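Local coordinates for CG4930 (Drosophila melanogaster, PDB 3ISM), which inhibits the nuclease EndoG by forming a complex with it, at residues 219-223 / 275-280; 256-261 / 298-303; 270-274 / 310-315; 285-289 / 328-332; 292-297 / 321-325. The protein carries 1 engineered substitution. One frame throughout, in Å; residues are numbered along the deposited sequence.

In the fold
Following the chain from its N terminus, the start of helix 220-229 is met again by helix 267-287, which closes interaction 1. Before that closure, helix 238-261 opens interaction 2 and an earlier turn of helix 267-287 opens interaction 3; helices 290-305 and 309-317 complete these two, so interactions 1, 2 and 3 cross one another. Interaction 4 opens at the end of helix 267-287 and interaction 5 on helix 290-305, both after interaction 1 has closed. The loop following helix 309-317 closes interaction 5 first and interaction 4 later, so 5 is nested within 4, and both cross 2 and 3. Together the contacts tie five helices and that loop into one all-helical bundle.

Interaction 1: residues 219-223 / 275-280; sequences LEEYR and ELLQEY
Y222 and L219 carry the apolar packing of helix 220-229 against helix 267-287. L276 CD1 sits over a face of the Y222 ring, 4.0 Å from its centroid and 30° off the normal, a CH-pi contact. The first torsion of Y222 (chi1 165°) turns the ring away from its own backbone N and across L276 at about a right angle. L219 spreads its two methyls: L219 CD1 lies 3.7 Å from E279 CG, and L219 CD2 lies 3.7 Å from E275 CG.

The polar ends touch carbon across the contact and find their partners outside it. Y222 OH passes 3.7 Å from Y280 CA and bonds to D283 OD2, while Y280 OH turns to R253 NH1. The guanidinium of R223 lies over L219 CG, and its approach to E279, a residue with two conformers, is too long for a salt bridge. An alanine in place of Y222 is likely to open a gap between L276 CD1 and helix 238-261 at I248 and A252, and would probably leave D283 OD2 without the hydroxyl it bonds. The contact is therefore apolar at its centre: E275 and E279 contribute mainly their methylenes, and the charges of R223 and E279 are near but not bridged.

Interaction 2: residues 256-261 / 298-303; sequences IWKLLF and NLRDEV
D301 OD1 is gripped by R300 NE and NH2 from one residue back, a side-on salt bridge on a flank of helix 290-305 other than the one where L299 and E302 meet helix 238-261. R300 NE lies 2.9 Å from D301 OD1, and the carboxylate oxygen is close to the guanidinium plane; R300 NH1 has a further partner in F342 O.

Across the contact the helices run side by side, their short axes 11.6 Å apart and 7° from parallel. L299 is the knob of a knobs-into-holes fit, seated among I256, W257, L260 and F261. Its CD1 reaches the edge of the F261 ring at CE2 (3.6 Å) and also touches L260 CD1 (3.8 Å). With chi1 at -159°, E302 carries its CG over a face of F261, 3.7 Å from the centroid. L260 CB backs the opposite face, so the ring is clamped between the two helices. The same E302 CG lies 3.7 Å from W257 CZ2. The glutamate thus serves the interface through its aliphatic stem, its carboxylate having a long, weak ion pair with K306: what joins these helices is hydrophobic packing, while the R300-D301 pair lies on another flank, away from it.

Interaction 3: residues 270-274 / 310-315; sequences QNKAA and DFWRDK
Q270 starts the contact with its backbone: its O lies at the edge of the F311 ring, near the ring plane and 3.3 Å from CE1, while also accepting the helical bond from A274 N. Its extended side chain runs past F311 in the opposite direction, the amide plane perpendicular to the ring, and OE1 comes within 3.8 Å of D310 CB. N271 supplies the hydrogen bond of the pair. Its OD1 takes K315 NZ at 3.0 Å, the lysine arriving almost in line with the carbonyl bond (162°). A273 offers only a methyl, whose CB is 3.9 Å from F311 CE1. A274 CB meets the lysine stem, 3.6 Å from K315 CD. The bend of K315 at chi2 (-59°) brings CD against that methyl, beside CB and CG, before the chain runs on to N271; K315 CB also lies over one face of F311, near the rim. The small alanines thus let both the ring edge and the lysine methylenes come up against helix 267-287. The two short axes cross at -49° with a closest approach of 10.9 Å. F311 reaches beyond this pair, its ring also touching L260 of helix 238-261 and V303 of helix 290-305, so that helix 309-317 packs against three neighbours in the bundle.

Interaction 4: residues 285-289 / 328-332; sequences GFYGP and DSDYY
P289 CD points at the centre of one face of the Y331 ring, 3.7 Å from the centroid and only 9° off the normal, a CH-pi contact. The ring's rim faces the end of helix 267-287: Y331 CE2 is 3.3 Å from F286 O, and Y331 CD2 is 3.4 Å from G285 O, both oxygens near the ring plane. At the phenol end, Y331 OH comes 3.3 Å from G288 CA. G288 leaves the helix with positive phi (124°), at backbone angles that call for glycine. Y332 approaches P289 from another direction, its OH 3.4 Å from P289 CG, and Y331 CB covers one face of the Y332 ring.

S329 turns its OG opposite its own backbone N (chi1 165°) and gives a hydrogen bond of 2.7 Å to G285 O, in the carbonyl plane and on a lone pair. The same OG accepts from Y331 N at 3.0 Å, an ST turn within the type I turn from S329 to Y332. An alanine here instead of Y331 would probably leave P289 CD and the helix-end carbonyls without the ring that packs on them, and F75 of the CG8862 chain without its edge-to-face partner. R99 of that chain bonds F286 O, forms a salt bridge with D330 OD2 and makes a cation-pi contact with F286. A hydroxyl used twice, and a ring faced by P289 and edged by the helix-end carbonyls, thus hold both segments together at the surface that the CG8862 chain contacts.

Interaction 5: residues 292-297 / 321-325; sequences YNSWIF and LGPSC
Y292 and N293, on helix 290-305 of this helical bundle, hold the irregular chain that follows helix 309-317 through side-chain-to-backbone hydrogen bonds. Y292 OH donates to L321 O at 3.0 Å, coming from above the carbonyl plane by 39°. The edge of the same ring faces the loop, with Y292 CE2 3.4 Å from G322 O. That oxygen is taken by K281 NZ, and G322 N is paired with Y343 OH. N293 OD1 accepts from S324 N at 2.8 Å, the donor tilted somewhat from the amide plane, while its ND2 gives a weak bond to Y332 OH. S324 OG is satisfied by D328 OD2. The buried loop backbone is thus served largely by side chains of the surrounding helices. Between these bonds P323 wedges against the helix: its CD lies 4.0 Å from I296 CG2, and its CG meets F297 CE2 at 3.7 Å.

Interaction 1: residues 219-223 / 275-280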
# COMPACT_ATOMS: atom_id res chain seq x y z
N LEU C 219 6.63 -16.27 40.90
CA LEU C 219 6.74 -15.28 39.83
C LEU C 219 7.23 -15.90 38.52
O LEU C 219 6.55 -15.82 37.49
CB LEU C 219 7.67 -14.13 40.24
CG LEU C 219 8.01 -13.12 39.14
CD1 LEU C 219 6.80 -12.25 38.82
CD2 LEU C 219 9.22 -12.27 39.49
N GLU C 220 8.42 -16.51 38.55
CA GLU C 220 9.00 -17.11 37.35
C GLU C 220 8.40 -18.49 37.07
O GLU C 220 8.56 -19.02 35.97
CB GLU C 220 10.53 -17.18 37.46
CG GLU C 220 11.19 -15.82 37.33
CD GLU C 220 12.66 -15.85 37.67
OE1 GLU C 220 13.42 -16.59 37.01
OE2 GLU C 220 13.07 -15.11 38.60
N GLU C 221 7.72 -19.04 38.07
CA GLU C 221 6.90 -20.23 37.90
C GLU C 221 5.67 -19.87 37.07
O GLU C 221 5.23 -20.66 36.22
CB GLU C 221 6.48 -20.76 39.28
CG GLU C 221 5.79 -22.12 39.28
CD GLU C 221 5.58 -22.67 40.68
OE1 GLU C 221 4.42 -22.95 41.05
OE2 GLU C 221 6.58 -22.82 41.42
N TYR C 222 5.13 -18.68 37.32
CA TYR C 222 4.04 -18.11 36.54
C TYR C 222 4.52 -17.76 35.13
O TYR C 222 3.82 -18.01 34.15
CB TYR C 222 3.48 -16.86 37.25
CG TYR C 222 2.60 -15.94 36.42
CD1 TYR C 222 1.20 -16.05 36.48
CD2 TYR C 222 3.14 -14.96 35.60
CE1 TYR C 222 0.39 -15.20 35.72
CE2 TYR C 222 2.34 -14.11 34.84
CZ TYR C 222 0.97 -14.24 34.91
OH TYR C 222 0.17 -13.40 34.16
N ARG C 223 5.71 -17.18 35.07
CA ARG C 223 6.31 -16.74 33.81
C ARG C 223 6.57 -17.89 32.85
O ARG C 223 6.15 -17.84 31.69
CB ARG C 223 7.63 -15.99 34.06
CG ARG C 223 7.47 -14.55 34.48
CD ARG C 223 8.70 -13.75 34.07
NE ARG C 223 8.63 -12.37 34.54
CZ ARG C 223 9.37 -11.87 35.53
NH1 ARG C 223 10.24 -12.65 36.16
NH2 ARG C 223 9.24 -10.60 35.88
N GLU C 275 5.45 -9.38 44.03
CA GLU C 275 6.23 -9.74 42.85
C GLU C 275 5.29 -10.25 41.76
O GLU C 275 5.29 -9.73 40.63
CB GLU C 275 7.21 -10.85 43.22
CG GLU C 275 8.65 -10.63 42.80
CD GLU C 275 9.61 -11.58 43.50
OE1 GLU C 275 9.42 -11.83 44.71
OE2 GLU C 275 10.54 -12.08 42.85
N LEU C 276 4.49 -11.25 42.11
CA LEU C 276 3.55 -11.88 41.17
C LEU C 276 2.40 -10.95 40.77
O LEU C 276 2.03 -10.88 39.60
CB LEU C 276 3.01 -13.20 41.75
CG LEU C 276 1.94 -13.95 40.95
CD1 LEU C 276 2.38 -14.23 39.53
CD2 LEU C 276 1.57 -15.24 41.64
N LEU C 277 1.85 -10.23 41.75
CA LEU C 277 0.70 -9.36 41.54
C LEU C 277 0.98 -8.24 40.53
O LEU C 277 0.07 -7.82 39.81
CB LEU C 277 0.23 -8.76 42.87
CG LEU C 277 -1.12 -8.02 42.93
CD1 LEU C 277 -2.28 -8.84 42.37
CD2 LEU C 277 -1.41 -7.58 44.37
N GLN C 278 2.22 -7.78 40.48
CA GLN C 278 2.62 -6.75 39.52
C GLN C 278 2.67 -7.30 38.09
O GLN C 278 2.23 -6.63 37.15
CB GLN C 278 3.95 -6.10 39.91
CG GLN C 278 4.25 -4.80 39.15
CD GLN C 278 5.51 -4.10 39.62
OE1 GLN C 278 6.44 -4.74 40.13
NE2 GLN C 278 5.55 -2.79 39.44
N GLU C 279 3.19 -8.52 37.95
CA GLU C 279 3.26 -9.12 36.63
C GLU C 279 1.92 -9.69 36.15
O GLU C 279 1.59 -9.58 34.97
CB GLU C 279 4.41 -10.12 36.52
CG GLU C 279 5.81 -9.48 36.61
CD GLU C 279 5.87 -8.06 36.03
OE1 GLU C 279 5.47 -7.86 34.86
OE2 GLU C 279 6.34 -7.16 36.76
N TYR C 280 1.15 -10.26 37.07
CA TYR C 280 -0.20 -10.70 36.73
C TYR C 280 -1.05 -9.49 36.30
O TYR C 280 -1.78 -9.58 35.31
CB TYR C 280 -0.84 -11.49 37.87
CG TYR C 280 -2.34 -11.65 37.74
CD1 TYR C 280 -2.91 -12.20 36.58
CD2 TYR C 280 -3.18 -11.26 38.77
CE1 TYR C 280 -4.29 -12.32 36.46
CE2 TYR C 280 -4.56 -11.40 38.66
CZ TYR C 280 -5.10 -11.93 37.51
OH TYR C 280 -6.46 -12.05 37.41

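Interaction 2: residues 256-261 / 298-303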
# COMPACT_ATOMS: atom_id res chain seq x y z
N ILE C 256 -1.27 -16.12 45.53
CA ILE C 256 -1.21 -14.81 46.20
C ILE C 256 -2.04 -14.84 47.49
O ILE C 256 -1.57 -14.40 48.54
CB ILE C 256 -1.70 -13.66 45.26
CG1 ILE C 256 -0.71 -13.45 44.10
CG2 ILE C 256 -1.88 -12.35 46.03
CD1 ILE C 256 -1.22 -12.51 43.00
N TRP C 257 -3.25 -15.39 47.39
CA TRP C 257 -4.14 -15.56 48.53
C TRP C 257 -3.57 -16.54 49.57
O TRP C 257 -3.86 -16.40 50.76
CB TRP C 257 -5.53 -16.02 48.06
CG TRP C 257 -6.65 -15.64 48.99
CD1 TRP C 257 -7.02 -16.29 50.14
CD2 TRP C 257 -7.54 -14.52 48.86
NE1 TRP C 257 -8.09 -15.65 50.72
CE2 TRP C 257 -8.43 -14.56 49.96
CE3 TRP C 257 -7.67 -13.49 47.92
CZ2 TRP C 257 -9.43 -13.61 50.14
CZ3 TRP C 257 -8.68 -12.55 48.10
CH2 TRP C 257 -9.54 -12.62 49.21
N LYS C 258 -2.78 -17.51 49.13
CA LYS C 258 -2.09 -18.42 50.05
C LYS C 258 -0.92 -17.72 50.75
O LYS C 258 -0.84 -17.72 51.98
CB LYS C 258 -1.58 -19.68 49.33
CG LYS C 258 -2.35 -20.96 49.65
CD LYS C 258 -3.45 -21.25 48.64
CE LYS C 258 -4.12 -22.59 48.95
NZ LYS C 258 -4.97 -23.05 47.82
N LEU C 259 -0.04 -17.11 49.96
CA LEU C 259 1.14 -16.39 50.45
C LEU C 259 0.81 -15.38 51.55
O LEU C 259 1.58 -15.21 52.51
CB LEU C 259 1.83 -15.66 49.29
CG LEU C 259 2.72 -16.47 48.34
CD1 LEU C 259 2.73 -15.84 46.94
CD2 LEU C 259 4.13 -16.61 48.89
N LEU C 260 -0.33 -14.72 51.41
CA LEU C 260 -0.75 -13.66 52.30
C LEU C 260 -1.65 -14.12 53.44
O LEU C 260 -1.66 -13.50 54.51
CB LEU C 260 -1.46 -12.57 51.49
CG LEU C 260 -0.67 -11.72 50.49
CD1 LEU C 260 -1.63 -10.84 49.73
CD2 LEU C 260 0.40 -10.88 51.17
N PHE C 261 -2.42 -15.19 53.23
CA PHE C 261 -3.48 -15.56 54.17
C PHE C 261 -3.47 -17.00 54.70
O PHE C 261 -4.47 -17.45 55.27
CB PHE C 261 -4.86 -15.20 53.60
CG PHE C 261 -4.96 -13.79 53.10
CD1 PHE C 261 -4.86 -12.71 53.98
CD2 PHE C 261 -5.15 -13.53 51.75
CE1 PHE C 261 -4.95 -11.41 53.52
CE2 PHE C 261 -5.24 -12.23 51.28
CZ PHE C 261 -5.14 -11.16 52.16
N ASN C 298 -11.52 -7.34 46.30
CA ASN C 298 -11.64 -8.42 47.29
C ASN C 298 -10.34 -8.64 48.05
O ASN C 298 -10.35 -8.81 49.27
CB ASN C 298 -12.08 -9.73 46.63
CG ASN C 298 -13.44 -9.64 45.96
OD1 ASN C 298 -13.61 -10.06 44.81
ND2 ASN C 298 -14.43 -9.09 46.67
N LEU C 299 -9.22 -8.62 47.33
CA LEU C 299 -7.90 -8.77 47.94
C LEU C 299 -7.57 -7.62 48.89
O LEU C 299 -7.10 -7.86 50.00
CB LEU C 299 -6.80 -8.94 46.89
CG LEU C 299 -5.35 -8.98 47.40
CD1 LEU C 299 -5.11 -10.16 48.31
CD2 LEU C 299 -4.37 -9.00 46.24
N ARG C 300 -7.84 -6.39 48.45
CA ARG C 300 -7.64 -5.20 49.29
C ARG C 300 -8.41 -5.28 50.61
O ARG C 300 -7.85 -5.01 51.67
CB ARG C 300 -8.05 -3.92 48.54
CG ARG C 300 -8.14 -2.68 49.45
CD ARG C 300 -9.01 -1.60 48.85
NE ARG C 300 -10.42 -1.94 48.93
CZ ARG C 300 -11.41 -1.12 48.59
NH1 ARG C 300 -11.15 0.10 48.14
NH2 ARG C 300 -12.67 -1.54 48.70
N ASP C 301 -9.69 -5.65 50.51
CA ASP C 301 -10.56 -5.78 51.69
C ASP C 301 -10.06 -6.85 52.67
O ASP C 301 -10.20 -6.70 53.88
CB ASP C 301 -12.00 -6.10 51.26
CG ASP C 301 -12.67 -4.94 50.53
OD1 ASP C 301 -12.03 -3.88 50.35
OD2 ASP C 301 -13.85 -5.09 50.14
N GLU C 302 -9.47 -7.92 52.13
CA GLU C 302 -8.88 -8.96 52.95
C GLU C 302 -7.52 -8.55 53.54
O GLU C 302 -7.17 -8.95 54.65
CB GLU C 302 -8.77 -10.27 52.16
CG GLU C 302 -8.64 -11.53 53.04
CD GLU C 302 -9.74 -11.66 54.09
OE1 GLU C 302 -10.92 -11.39 53.77
OE2 GLU C 302 -9.41 -12.03 55.24
N VAL C 303 -6.76 -7.74 52.79
CA VAL C 303 -5.51 -7.16 53.27
C VAL C 303 -5.79 -6.26 54.49
O VAL C 303 -5.07 -6.31 55.50
CB VAL C 303 -4.76 -6.38 52.15
CG1 VAL C 303 -3.75 -5.39 52.72
CG2 VAL C 303 -4.06 -7.35 51.20

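Interaction 3: residues 270-274 / 310-315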
# COMPACT_ATOMS: atom_id res chain seq x y z
N GLN C 270 5.46 -11.55 51.60
CA GLN C 270 4.83 -10.29 51.18
C GLN C 270 5.52 -9.73 49.93
O GLN C 270 4.87 -9.11 49.09
CB GLN C 270 4.85 -9.25 52.32
CG GLN C 270 3.78 -9.46 53.40
CD GLN C 270 3.77 -8.34 54.45
OE1 GLN C 270 4.07 -7.17 54.16
NE2 GLN C 270 3.40 -8.70 55.68
N ASN C 271 6.83 -9.97 49.83
CA ASN C 271 7.60 -9.62 48.63
C ASN C 271 7.25 -10.50 47.43
O ASN C 271 7.15 -10.00 46.31
CB ASN C 271 9.10 -9.70 48.91
CG ASN C 271 9.60 -8.54 49.74
OD1 ASN C 271 9.05 -7.44 49.70
ND2 ASN C 271 10.67 -8.77 50.51
N LYS C 272 7.05 -11.79 47.68
CA LYS C 272 6.70 -12.77 46.64
C LYS C 272 5.28 -12.59 46.11
O LYS C 272 4.99 -12.92 44.96
CB LYS C 272 6.88 -14.20 47.15
CG LYS C 272 8.33 -14.64 47.30
CD LYS C 272 8.44 -16.02 47.92
CE LYS C 272 9.88 -16.40 48.19
NZ LYS C 272 10.00 -17.65 49.00
N ALA C 273 4.39 -12.08 46.97
CA ALA C 273 3.01 -11.81 46.58
C ALA C 273 2.95 -10.56 45.71
O ALA C 273 2.28 -10.55 44.67
CB ALA C 273 2.12 -11.66 47.81
N ALA C 274 3.66 -9.52 46.14
CA ALA C 274 3.77 -8.26 45.39
C ALA C 274 4.49 -8.45 44.04
O ALA C 274 4.17 -7.77 43.06
CB ALA C 274 4.48 -7.22 46.22
N ASP C 310 1.46 -2.98 56.04
CA ASP C 310 2.73 -2.91 55.32
C ASP C 310 2.53 -3.31 53.87
O ASP C 310 3.09 -2.67 52.97
CB ASP C 310 3.77 -3.84 55.96
CG ASP C 310 4.18 -3.39 57.34
OD1 ASP C 310 4.27 -4.26 58.24
OD2 ASP C 310 4.42 -2.18 57.53
N PHE C 311 1.74 -4.35 53.65
CA PHE C 311 1.45 -4.81 52.30
C PHE C 311 0.62 -3.76 51.56
O PHE C 311 0.94 -3.41 50.43
CB PHE C 311 0.75 -6.17 52.29
CG PHE C 311 0.67 -6.81 50.91
CD1 PHE C 311 1.78 -7.43 50.35
CD2 PHE C 311 -0.52 -6.79 50.19
CE1 PHE C 311 1.71 -8.02 49.09
CE2 PHE C 311 -0.59 -7.38 48.92
CZ PHE C 311 0.52 -7.99 48.38
N TRP C 312 -0.41 -3.23 52.23
CA TRP C 312 -1.28 -2.24 51.61
C TRP C 312 -0.50 -1.01 51.13
O TRP C 312 -0.54 -0.67 49.94
CB TRP C 312 -2.43 -1.84 52.55
CG TRP C 312 -3.32 -0.71 52.04
CD1 TRP C 312 -3.57 0.48 52.67
CD2 TRP C 312 -4.05 -0.67 50.80
NE1 TRP C 312 -4.42 1.25 51.91
CE2 TRP C 312 -4.73 0.57 50.76
CE3 TRP C 312 -4.21 -1.56 49.73
CZ2 TRP C 312 -5.55 0.94 49.68
CZ3 TRP C 312 -5.02 -1.18 48.66
CH2 TRP C 312 -5.68 0.06 48.65
N ARG C 313 0.23 -0.37 52.05
CA ARG C 313 0.92 0.88 51.76
C ARG C 313 2.11 0.77 50.80
O ARG C 313 2.20 1.53 49.85
CB ARG C 313 1.38 1.55 53.06
CG ARG C 313 0.25 1.92 54.01
CD ARG C 313 0.74 2.87 55.07
NE ARG C 313 1.94 2.39 55.74
CZ ARG C 313 1.95 1.63 56.83
NH1 ARG C 313 0.82 1.25 57.41
NH2 ARG C 313 3.11 1.24 57.35
N ASP C 314 3.01 -0.19 51.05
CA ASP C 314 4.28 -0.30 50.31
C ASP C 314 4.16 -1.11 49.03
O ASP C 314 5.01 -1.01 48.14
CB ASP C 314 5.36 -0.93 51.19
CG ASP C 314 5.52 -0.24 52.53
OD1 ASP C 314 5.12 0.94 52.65
OD2 ASP C 314 6.06 -0.87 53.46
N LYS C 315 3.12 -1.93 48.94
CA LYS C 315 2.93 -2.76 47.75
C LYS C 315 1.72 -2.32 46.92
O LYS C 315 1.88 -1.85 45.80
CB LYS C 315 2.86 -4.25 48.12
CG LYS C 315 3.99 -4.73 49.05
CD LYS C 315 5.37 -4.50 48.43
CE LYS C 315 6.48 -4.95 49.36
NZ LYS C 315 7.81 -4.91 48.68

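Interaction 4: residues 285-289 / 328-332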
# COMPACT_ATOMS: atom_id res chain seq x y z
N GLY C 285 -3.81 -6.43 32.03
CA GLY C 285 -4.04 -5.19 31.28
C GLY C 285 -4.03 -5.34 29.77
O GLY C 285 -4.55 -4.49 29.06
N PHE C 286 -3.44 -6.43 29.27
CA PHE C 286 -3.47 -6.74 27.84
C PHE C 286 -4.56 -7.73 27.49
O PHE C 286 -5.27 -7.55 26.51
CB PHE C 286 -2.12 -7.26 27.33
CG PHE C 286 -2.11 -7.53 25.84
CD1 PHE C 286 -2.30 -8.83 25.35
CD2 PHE C 286 -1.93 -6.49 24.94
CE1 PHE C 286 -2.31 -9.07 23.99
CE2 PHE C 286 -1.94 -6.73 23.56
CZ PHE C 286 -2.13 -8.02 23.09
N TYR C 287 -4.70 -8.78 28.29
CA TYR C 287 -5.64 -9.86 27.97
C TYR C 287 -7.08 -9.58 28.38
O TYR C 287 -7.99 -10.29 27.98
CB TYR C 287 -5.17 -11.19 28.55
CG TYR C 287 -3.90 -11.68 27.91
CD1 TYR C 287 -2.69 -11.64 28.59
CD2 TYR C 287 -3.91 -12.18 26.61
CE1 TYR C 287 -1.53 -12.07 28.00
CE2 TYR C 287 -2.75 -12.63 26.02
CZ TYR C 287 -1.56 -12.57 26.72
OH TYR C 287 -0.39 -13.02 26.15
N GLY C 288 -7.28 -8.53 29.18
CA GLY C 288 -8.61 -8.19 29.65
C GLY C 288 -8.65 -8.13 31.15
O GLY C 288 -8.72 -9.18 31.81
N PRO C 289 -8.62 -6.91 31.71
CA PRO C 289 -8.43 -6.72 33.14
C PRO C 289 -9.74 -6.73 33.95
O PRO C 289 -9.72 -6.36 35.12
CB PRO C 289 -7.75 -5.36 33.21
CG PRO C 289 -8.30 -4.60 32.02
CD PRO C 289 -8.77 -5.63 31.01
N ASP C 328 -1.94 2.14 32.43
CA ASP C 328 -1.27 0.86 32.23
C ASP C 328 -1.73 0.04 31.02
O ASP C 328 -1.05 -0.92 30.61
CB ASP C 328 -1.29 0.01 33.52
CG ASP C 328 -2.71 -0.39 33.96
OD1 ASP C 328 -3.42 0.45 34.56
OD2 ASP C 328 -3.09 -1.56 33.73
N SER C 329 -2.87 0.41 30.43
CA SER C 329 -3.56 -0.48 29.48
C SER C 329 -4.26 0.22 28.30
O SER C 329 -4.75 1.36 28.42
CB SER C 329 -4.55 -1.34 30.26
OG SER C 329 -5.48 -1.96 29.41
N ASP C 330 -4.32 -0.48 27.17
CA ASP C 330 -4.99 0.03 25.98
C ASP C 330 -6.49 -0.25 25.98
O ASP C 330 -7.18 0.04 25.01
CB ASP C 330 -4.31 -0.44 24.67
CG ASP C 330 -4.51 -1.92 24.37
OD1 ASP C 330 -4.08 -2.34 23.26
OD2 ASP C 330 -5.07 -2.68 25.19
N TYR C 331 -6.99 -0.80 27.08
CA TYR C 331 -8.43 -0.94 27.29
C TYR C 331 -9.08 0.39 27.68
O TYR C 331 -10.31 0.49 27.74
CB TYR C 331 -8.73 -1.97 28.38
CG TYR C 331 -8.79 -3.38 27.87
CD1 TYR C 331 -10.00 -3.95 27.52
CD2 TYR C 331 -7.63 -4.14 27.74
CE1 TYR C 331 -10.07 -5.25 27.05
CE2 TYR C 331 -7.68 -5.45 27.28
CZ TYR C 331 -8.90 -5.99 26.93
OH TYR C 331 -8.97 -7.28 26.47
N TYR C 332 -8.24 1.41 27.92
CA TYR C 332 -8.69 2.70 28.42
C TYR C 332 -8.06 3.92 27.72
O TYR C 332 -7.00 3.81 27.10
CB TYR C 332 -8.43 2.78 29.92
CG TYR C 332 -8.86 1.55 30.69
CD1 TYR C 332 -7.95 0.55 31.01
CD2 TYR C 332 -10.19 1.38 31.06
CE1 TYR C 332 -8.34 -0.58 31.72
CE2 TYR C 332 -10.60 0.25 31.76
CZ TYR C 332 -9.67 -0.72 32.08
OH TYR C 332 -10.07 -1.85 32.77

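Interaction 5: residues 292-297 / 321-325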
# COMPACT_ATOMS: atom_id res chain seq x y z
N TYR C 292 -9.52 -8.99 36.97
CA TYR C 292 -8.58 -8.36 37.87
C TYR C 292 -9.25 -7.21 38.63
O TYR C 292 -9.08 -7.08 39.84
CB TYR C 292 -7.37 -7.84 37.10
CG TYR C 292 -6.27 -7.36 38.01
CD1 TYR C 292 -5.22 -8.19 38.33
CD2 TYR C 292 -6.30 -6.07 38.55
CE1 TYR C 292 -4.22 -7.77 39.18
CE2 TYR C 292 -5.30 -5.64 39.39
CZ TYR C 292 -4.26 -6.50 39.71
OH TYR C 292 -3.25 -6.09 40.55
N ASN C 293 -10.01 -6.39 37.91
CA ASN C 293 -10.65 -5.20 38.48
C ASN C 293 -11.73 -5.51 39.52
O ASN C 293 -11.97 -4.71 40.43
CB ASN C 293 -11.21 -4.31 37.38
CG ASN C 293 -10.12 -3.59 36.60
OD1 ASN C 293 -8.95 -3.60 37.00
ND2 ASN C 293 -10.49 -2.98 35.47
N SER C 294 -12.36 -6.66 39.39
CA SER C 294 -13.32 -7.11 40.38
C SER C 294 -12.60 -7.69 41.59
O SER C 294 -12.87 -7.29 42.73
CB SER C 294 -14.26 -8.16 39.76
OG SER C 294 -14.54 -7.83 38.41
N TRP C 295 -11.67 -8.61 41.34
CA TRP C 295 -10.98 -9.38 42.39
C TRP C 295 -10.03 -8.54 43.23
O TRP C 295 -9.89 -8.79 44.43
CB TRP C 295 -10.24 -10.56 41.76
CG TRP C 295 -9.26 -11.31 42.65
CD1 TRP C 295 -9.54 -12.36 43.48
CD2 TRP C 295 -7.85 -11.08 42.76
NE1 TRP C 295 -8.39 -12.79 44.10
CE2 TRP C 295 -7.34 -12.02 43.68
CE3 TRP C 295 -6.96 -10.17 42.17
CZ2 TRP C 295 -5.99 -12.08 44.03
CZ3 TRP C 295 -5.61 -10.23 42.52
CH2 TRP C 295 -5.14 -11.18 43.44
N ILE C 296 -9.37 -7.56 42.61
CA ILE C 296 -8.38 -6.75 43.34
C ILE C 296 -9.00 -6.01 44.54
O ILE C 296 -8.34 -5.81 45.57
CB ILE C 296 -7.53 -5.82 42.39
CG1 ILE C 296 -6.19 -5.44 43.02
CG2 ILE C 296 -8.33 -4.59 41.91
CD1 ILE C 296 -5.26 -6.59 43.26
N PHE C 297 -10.28 -5.67 44.42
CA PHE C 297 -11.07 -5.09 45.50
C PHE C 297 -11.28 -6.07 46.65
O PHE C 297 -11.23 -5.68 47.82
CB PHE C 297 -12.43 -4.64 44.98
CG PHE C 297 -12.44 -3.25 44.42
CD1 PHE C 297 -12.65 -2.15 45.24
CD2 PHE C 297 -12.25 -3.04 43.06
CE1 PHE C 297 -12.66 -0.86 44.72
CE2 PHE C 297 -12.26 -1.75 42.52
CZ PHE C 297 -12.47 -0.66 43.36
N LEU C 321 -1.00 -1.11 42.40
CA LEU C 321 -1.50 -2.44 42.05
C LEU C 321 -3.02 -2.53 42.09
O LEU C 321 -3.60 -3.62 42.21
CB LEU C 321 -0.83 -3.52 42.90
CG LEU C 321 0.69 -3.59 42.70
CD1 LEU C 321 1.31 -4.75 43.47
CD2 LEU C 321 1.08 -3.63 41.20
N GLY C 322 -3.66 -1.37 41.97
CA GLY C 322 -5.11 -1.29 41.94
C GLY C 322 -5.67 -1.66 40.58
O GLY C 322 -4.96 -2.27 39.77
N PRO C 323 -6.94 -1.31 40.34
CA PRO C 323 -7.61 -1.55 39.07
C PRO C 323 -6.77 -1.10 37.88
O PRO C 323 -6.04 -0.10 37.98
CB PRO C 323 -8.88 -0.71 39.18
CG PRO C 323 -9.19 -0.73 40.64
CD PRO C 323 -7.84 -0.66 41.31
N SER C 324 -6.83 -1.85 36.79
CA SER C 324 -6.15 -1.46 35.55
C SER C 324 -6.80 -0.22 34.96
O SER C 324 -8.02 -0.06 35.05
CB SER C 324 -6.19 -2.60 34.55
OG SER C 324 -5.39 -2.32 33.42
N CYS C 325 -5.99 0.66 34.35
CA CYS C 325 -6.50 1.90 33.77
C CYS C 325 -5.64 2.43 32.62
O CYS C 325 -4.70 1.76 32.17
CB CYS C 325 -6.71 2.97 34.86
SG CYS C 325 -5.20 3.66 35.54